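Local atomic coordinates of alpha-1,3-glucanase (Bacillus circulans, PDB entry 5ZRU), a protein that probably hydrolyses alpha-1,3-glucan as a GH87 family glycoside hydrolase, the chain here being its calcium- and zinc-binding catalytic unit. Residues Ile492-Tyr506 with Ile518-Arg532. Residues are numbered along the deposited sequence; the frame is centred on the assembly and turned at random.
Sequences IDIINTQRSAIQFGY and ININGAGKDGVLTSR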
loop_
_atom_site.group_PDB
_atom_site.type_symbol
_atom_site.label_atom_id
_atom_site.label_comp_id
_atom_site.label_asym_id
_atom_site.label_seq_id
_atom_site.Cartn_x
_atom_site.Cartn_y
_atom_site.Cartn_z
ATOM N N ILE A 492 16.305 -12.462 6.997
ATOM C CA ILE A 492 14.916 -12.475 6.538
ATOM C C ILE A 492 14.208 -13.625 7.229
ATOM O O ILE A 492 14.683 -14.765 7.176
ATOM C CB ILE A 492 14.796 -12.636 5.009
ATOM C CG1 ILE A 492 15.772 -11.721 4.255
ATOM C CG2 ILE A 492 13.334 -12.442 4.563
ATOM C CD1 ILE A 492 15.447 -10.252 4.313
ATOM N N ASP A 493 13.060 -13.337 7.840
ATOM C CA ASP A 493 12.205 -14.367 8.417
ATOM C C ASP A 493 10.984 -14.513 7.525
ATOM O O ASP A 493 10.280 -13.528 7.275
ATOM C CB ASP A 493 11.800 -14.008 9.844
ATOM C CG ASP A 493 12.987 -13.985 10.785
ATOM O OD1 ASP A 493 13.419 -15.069 11.220
ATOM O OD2 ASP A 493 13.508 -12.885 11.053
ATOM N N ILE A 494 10.748 -15.730 7.036
ATOM C CA ILE A 494 9.669 -16.011 6.096
ATOM C C ILE A 494 8.760 -17.044 6.747
ATOM O O ILE A 494 9.130 -18.221 6.858
ATOM C CB ILE A 494 10.190 -16.510 4.739
ATOM C CG1 ILE A 494 11.453 -15.733 4.313
ATOM C CG2 ILE A 494 9.109 -16.357 3.677
ATOM C CD1 ILE A 494 12.039 -16.161 2.950
ATOM N N ILE A 495 7.559 -16.618 7.138
ATOM C CA ILE A 495 6.692 -17.391 8.023
ATOM C C ILE A 495 5.394 -17.756 7.312
ATOM O O ILE A 495 4.714 -16.883 6.759
ATOM C CB ILE A 495 6.399 -16.607 9.313
ATOM C CG1 ILE A 495 7.718 -16.293 10.030
ATOM C CG2 ILE A 495 5.408 -17.355 10.195
ATOM C CD1 ILE A 495 7.613 -15.129 10.970
ATOM N N ASN A 496 5.039 -19.046 7.367
ATOM C CA ASN A 496 3.745 -19.552 6.896
ATOM C C ASN A 496 3.458 -19.147 5.452
ATOM O O ASN A 496 2.395 -18.610 5.129
ATOM C CB ASN A 496 2.616 -19.104 7.822
ATOM C CG ASN A 496 2.493 -19.994 9.043
ATOM O OD1 ASN A 496 2.926 -21.149 9.018
ATOM N ND2 ASN A 496 1.917 -19.464 10.121
ATOM N N THR A 497 4.402 -19.462 4.572
ATOM C CA THR A 497 4.269 -19.139 3.159
ATOM C C THR A 497 3.211 -20.021 2.494
ATOM O O THR A 497 3.075 -21.208 2.809
ATOM C CB THR A 497 5.623 -19.292 2.463
ATOM O OG1 THR A 497 6.511 -18.256 2.922
ATOM C CG2 THR A 497 5.476 -19.201 0.941
ATOM N N GLN A 498 2.455 -19.418 1.573
ATOM C CA GLN A 498 1.353 -20.118 0.912
ATOM C C GLN A 498 1.864 -21.261 0.043
ATOM O O GLN A 498 1.415 -22.404 0.183
ATOM C CB GLN A 498 0.530 -19.117 0.087
ATOM C CG GLN A 498 -0.050 -17.977 0.956
ATOM C CD GLN A 498 -0.972 -17.037 0.195
ATOM O OE1 GLN A 498 -1.584 -17.415 -0.806
ATOM N NE2 GLN A 498 -1.072 -15.797 0.672
ATOM N N ARG A 499 2.784 -20.971 -0.878
ATOM C CA ARG A 499 3.390 -22.031 -1.682
ATOM C C ARG A 499 4.879 -22.119 -1.334
ATOM O O ARG A 499 5.212 -22.496 -0.211
ATOM C CB ARG A 499 3.142 -21.799 -3.181
ATOM C CG ARG A 499 3.462 -23.033 -4.064
ATOM C CD ARG A 499 2.616 -24.275 -3.681
ATOM N NE ARG A 499 2.790 -25.367 -4.648
ATOM C CZ ARG A 499 2.175 -25.414 -5.828
ATOM N NH1 ARG A 499 1.337 -24.448 -6.174
ATOM N NH2 ARG A 499 2.384 -26.434 -6.661
ATOM N N SER A 500 5.791 -21.783 -2.246
ATOM C CA SER A 500 7.215 -21.873 -1.930
ATOM C C SER A 500 7.750 -20.551 -1.383
ATOM O O SER A 500 7.336 -19.472 -1.813
ATOM C CB SER A 500 8.033 -22.306 -3.155
ATOM O OG SER A 500 7.698 -23.635 -3.532
ATOM N N ALA A 501 8.677 -20.641 -0.425
ATOM C CA ALA A 501 9.185 -19.428 0.219
ATOM C C ALA A 501 10.028 -18.587 -0.737
ATOM O O ALA A 501 9.865 -17.364 -0.813
ATOM C CB ALA A 501 9.997 -19.787 1.469
ATOM N N ILE A 502 10.955 -19.208 -1.455
ATOM C CA ILE A 502 11.848 -18.493 -2.363
ATOM C C ILE A 502 11.774 -19.167 -3.726
ATOM O O ILE A 502 11.968 -20.384 -3.822
ATOM C CB ILE A 502 13.297 -18.482 -1.844
ATOM C CG1 ILE A 502 13.349 -17.884 -0.439
ATOM C CG2 ILE A 502 14.198 -17.685 -2.777
ATOM C CD1 ILE A 502 14.700 -18.063 0.223
ATOM N N GLN A 503 11.498 -18.378 -4.773
ATOM C CA GLN A 503 11.212 -18.894 -6.117
ATOM C C GLN A 503 12.051 -18.162 -7.158
ATOM O O GLN A 503 12.098 -16.924 -7.163
ATOM C CB GLN A 503 9.714 -18.745 -6.445
ATOM C CG GLN A 503 9.316 -19.014 -7.899
ATOM C CD GLN A 503 7.799 -19.107 -8.068
ATOM O OE1 GLN A 503 7.113 -19.641 -7.205
ATOM N NE2 GLN A 503 7.277 -18.582 -9.177
ATOM N N PHE A 504 12.710 -18.931 -8.038
ATOM C CA PHE A 504 13.513 -18.421 -9.147
ATOM C C PHE A 504 12.992 -19.005 -10.450
ATOM O O PHE A 504 12.786 -20.215 -10.540
ATOM C CB PHE A 504 15.000 -18.843 -9.094
ATOM C CG PHE A 504 15.741 -18.470 -7.854
ATOM C CD1 PHE A 504 15.547 -19.168 -6.672
ATOM C CD2 PHE A 504 16.724 -17.494 -7.899
ATOM C CE1 PHE A 504 16.284 -18.855 -5.541
ATOM C CE2 PHE A 504 17.467 -17.183 -6.758
ATOM C CZ PHE A 504 17.236 -17.861 -5.593
ATOM N N GLY A 505 12.862 -18.178 -11.481
ATOM C CA GLY A 505 12.501 -18.743 -12.767
ATOM C C GLY A 505 12.666 -17.779 -13.922
ATOM O O GLY A 505 13.121 -16.644 -13.758
ATOM N N TYR A 506 12.246 -18.267 -15.101
ATOM C CA TYR A 506 12.534 -17.715 -16.426
ATOM C C TYR A 506 14.031 -17.806 -16.706
ATOM O O TYR A 506 14.813 -18.143 -15.810
ATOM C CB TYR A 506 11.979 -16.290 -16.578
ATOM C CG TYR A 506 10.467 -16.324 -16.738
ATOM C CD1 TYR A 506 9.654 -16.596 -15.652
ATOM C CD2 TYR A 506 9.862 -16.144 -17.980
ATOM C CE1 TYR A 506 8.276 -16.660 -15.770
ATOM C CE2 TYR A 506 8.468 -16.216 -18.115
ATOM C CZ TYR A 506 7.686 -16.473 -16.996
ATOM O OH TYR A 506 6.310 -16.550 -17.078
ATOM N N ILE A 518 18.736 -16.667 6.665
ATOM C CA ILE A 518 17.329 -16.793 6.295
ATOM C C ILE A 518 16.679 -17.835 7.197
ATOM O O ILE A 518 17.226 -18.932 7.377
ATOM C CB ILE A 518 17.175 -17.197 4.818
ATOM C CG1 ILE A 518 18.044 -16.315 3.899
ATOM C CG2 ILE A 518 15.693 -17.189 4.407
ATOM C CD1 ILE A 518 17.753 -14.837 3.952
ATOM N N ASN A 519 15.511 -17.509 7.753
ATOM C CA ASN A 519 14.714 -18.464 8.520
ATOM C C ASN A 519 13.388 -18.686 7.809
ATOM O O ASN A 519 12.597 -17.749 7.659
ATOM C CB ASN A 519 14.466 -17.975 9.948
ATOM C CG ASN A 519 15.750 -17.814 10.731
ATOM O OD1 ASN A 519 16.596 -18.710 10.747
ATOM N ND2 ASN A 519 15.908 -16.661 11.381
ATOM N N ILE A 520 13.136 -19.930 7.403
ATOM C CA ILE A 520 11.920 -20.293 6.687
ATOM C C ILE A 520 11.121 -21.218 7.586
ATOM O O ILE A 520 11.516 -22.368 7.831
ATOM C CB ILE A 520 12.230 -20.959 5.342
ATOM C CG1 ILE A 520 13.095 -20.017 4.503
ATOM C CG2 ILE A 520 10.930 -21.325 4.628
ATOM C CD1 ILE A 520 13.623 -20.612 3.155
ATOM N N ASN A 521 9.990 -20.730 8.068
ATOM C CA ASN A 521 9.182 -21.466 9.031
ATOM C C ASN A 521 7.789 -21.624 8.440
ATOM O O ASN A 521 6.957 -20.720 8.552
ATOM C CB ASN A 521 9.152 -20.743 10.374
ATOM C CG ASN A 521 8.363 -21.501 11.420
ATOM O OD1 ASN A 521 8.018 -22.672 11.229
ATOM N ND2 ASN A 521 8.075 -20.841 12.536
ATOM N N GLY A 522 7.541 -22.766 7.806
ATOM C CA GLY A 522 6.244 -23.032 7.219
ATOM C C GLY A 522 6.186 -22.698 5.742
ATOM O O GLY A 522 6.348 -21.538 5.352
ATOM N N ALA A 523 5.947 -23.700 4.905
ATOM C CA ALA A 523 5.770 -23.453 3.480
ATOM C C ALA A 523 4.770 -24.459 2.940
ATOM O O ALA A 523 4.533 -25.509 3.541
ATOM C CB ALA A 523 7.105 -23.530 2.720
ATOM N N GLY A 524 4.170 -24.121 1.797
ATOM C CA GLY A 524 3.112 -24.952 1.257
ATOM C C GLY A 524 1.843 -24.920 2.077
ATOM O O GLY A 524 1.092 -25.902 2.084
ATOM N N LYS A 525 1.582 -23.816 2.780
ATOM C CA LYS A 525 0.437 -23.785 3.681
ATOM C C LYS A 525 -0.896 -23.695 2.943
ATOM O O LYS A 525 -1.934 -23.958 3.558
ATOM C CB LYS A 525 0.562 -22.627 4.678
ATOM C CG LYS A 525 1.840 -22.635 5.524
ATOM C CD LYS A 525 2.115 -23.987 6.200
ATOM C CE LYS A 525 1.297 -24.183 7.457
ATOM N NZ LYS A 525 1.858 -25.288 8.287
ATOM N N ASP A 526 -0.909 -23.371 1.640
ATOM C CA ASP A 526 -2.189 -23.390 0.932
ATOM C C ASP A 526 -2.604 -24.785 0.479
ATOM O O ASP A 526 -3.742 -24.945 0.025
ATOM C CB ASP A 526 -2.200 -22.429 -0.282
ATOM C CG ASP A 526 -1.176 -22.775 -1.367
ATOM O OD1 ASP A 526 -0.639 -23.901 -1.414
ATOM O OD2 ASP A 526 -0.891 -21.861 -2.185
ATOM N N GLY A 527 -1.728 -25.785 0.594
ATOM C CA GLY A 527 -2.063 -27.143 0.207
ATOM C C GLY A 527 -2.202 -27.379 -1.281
ATOM O O GLY A 527 -2.567 -28.483 -1.686
ATOM N N VAL A 528 -1.927 -26.378 -2.107
ATOM C CA VAL A 528 -2.094 -26.504 -3.551
ATOM C C VAL A 528 -0.931 -27.303 -4.121
ATOM O O VAL A 528 0.230 -27.070 -3.772
ATOM C CB VAL A 528 -2.188 -25.117 -4.210
ATOM C CG1 VAL A 528 -2.238 -25.244 -5.743
ATOM C CG2 VAL A 528 -3.413 -24.378 -3.693
ATOM N N LEU A 529 -1.241 -28.258 -5.001
ATOM C CA LEU A 529 -0.214 -29.069 -5.630
ATOM C C LEU A 529 -0.056 -28.802 -7.120
ATOM O O LEU A 529 1.029 -29.035 -7.658
ATOM C CB LEU A 529 -0.510 -30.562 -5.409
ATOM C CG LEU A 529 -0.620 -30.992 -3.942
ATOM C CD1 LEU A 529 -1.048 -32.447 -3.828
ATOM C CD2 LEU A 529 0.713 -30.755 -3.213
ATOM N N THR A 530 -1.095 -28.316 -7.793
ATOM C CA THR A 530 -0.972 -27.996 -9.208
ATOM C C THR A 530 0.041 -26.874 -9.402
ATOM O O THR A 530 0.274 -26.056 -8.506
ATOM C CB THR A 530 -2.331 -27.600 -9.793
ATOM O OG1 THR A 530 -2.907 -26.551 -9.006
ATOM C CG2 THR A 530 -3.285 -28.781 -9.777
ATOM N N SER A 531 0.652 -26.842 -10.586
ATOM C CA SER A 531 1.740 -25.911 -10.851
ATOM C C SER A 531 1.629 -25.356 -12.261
ATOM O O SER A 531 1.387 -26.099 -13.220
ATOM C CB SER A 531 3.112 -26.591 -10.656
ATOM O OG SER A 531 4.182 -25.751 -11.074
ATOM N N ARG A 532 1.807 -24.041 -12.381
ATOM C CA ARG A 532 1.929 -23.437 -13.702
ATOM C C ARG A 532 3.219 -23.872 -14.380
ATOM O O ARG A 532 3.211 -24.283 -15.546
ATOM C CB ARG A 532 1.877 -21.913 -13.591
ATOM C CG ARG A 532 2.116 -21.169 -14.923
ATOM C CD ARG A 532 2.204 -19.670 -14.667
ATOM N NE ARG A 532 2.415 -18.871 -15.869
ATOM C CZ ARG A 532 2.782 -17.592 -15.853
ATOM N NH1 ARG A 532 3.005 -16.979 -14.694
ATOM N NH2 ARG A 532 2.944 -16.924 -16.987
HETATM O O HOH W 1 8.065 -19.566 4.819
HETATM O O HOH W 2 -2.150 -19.484 -2.525
HETATM O O HOH W 3 4.484 -14.660 -15.674
#
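Val528 O lies against one face of the Arg499 guanidinium, 3.2 Å from its plane, with Leu529 CA over the same face; Thr530 O meets the edge. There Arg499 NH1 (3.0 Å) and NH2 (2.8 Å) both donate to Thr530 O, two bent bonds gripping one oxygen. With CG anti to the backbone N (chi1 -167°) and a bend at chi2, Arg499 reaches the loop at 528-530; Ser464 and His537 accept further bonds from NH1 and NH2. With alanine in place of Arg499, Thr530 O would probably lose both donors and the loop be freer to move. Asp526 adds an Asx turn, OD1 accepting from Val528 N, while OD2 is hydrogen-bonded to Ser464. Tyr506 OH sits over a face of the Arg532 guanidinium.

Asp493 and Asn519 lie side by side: Asn519 ND2 donates to the syn side of Asp493 OD1 at 3.0 Å, 30° out of the carboxylate plane. Asp493 OD2 pairs with Arg12, Asn519 OD1 with Thr557. On the sheet face holding Ile492, Ile494, Ile518 and Ile520, Ile492 CG1 is 3.7 Å from Ile518 CD1, and Ala501 CB, from the following loop, 3.6 Å from Ile520 CG2.

Strands 492-495 and 518-523 run parallel (9°), axes 4.8 Å apart, laddered by Asn519 N to Ile492 O, Ile494 N to Asn519 O, Asn521 N to Ile494 O and Asn496 N to Asn521 O, as successive rungs of the parallel beta-helix expected of this pectate-lyase-like clan. Strand 451-459 flanks 492-495; strand 550-561 continues beyond 518-523, its Leu556 covering Ile518 and Ile520.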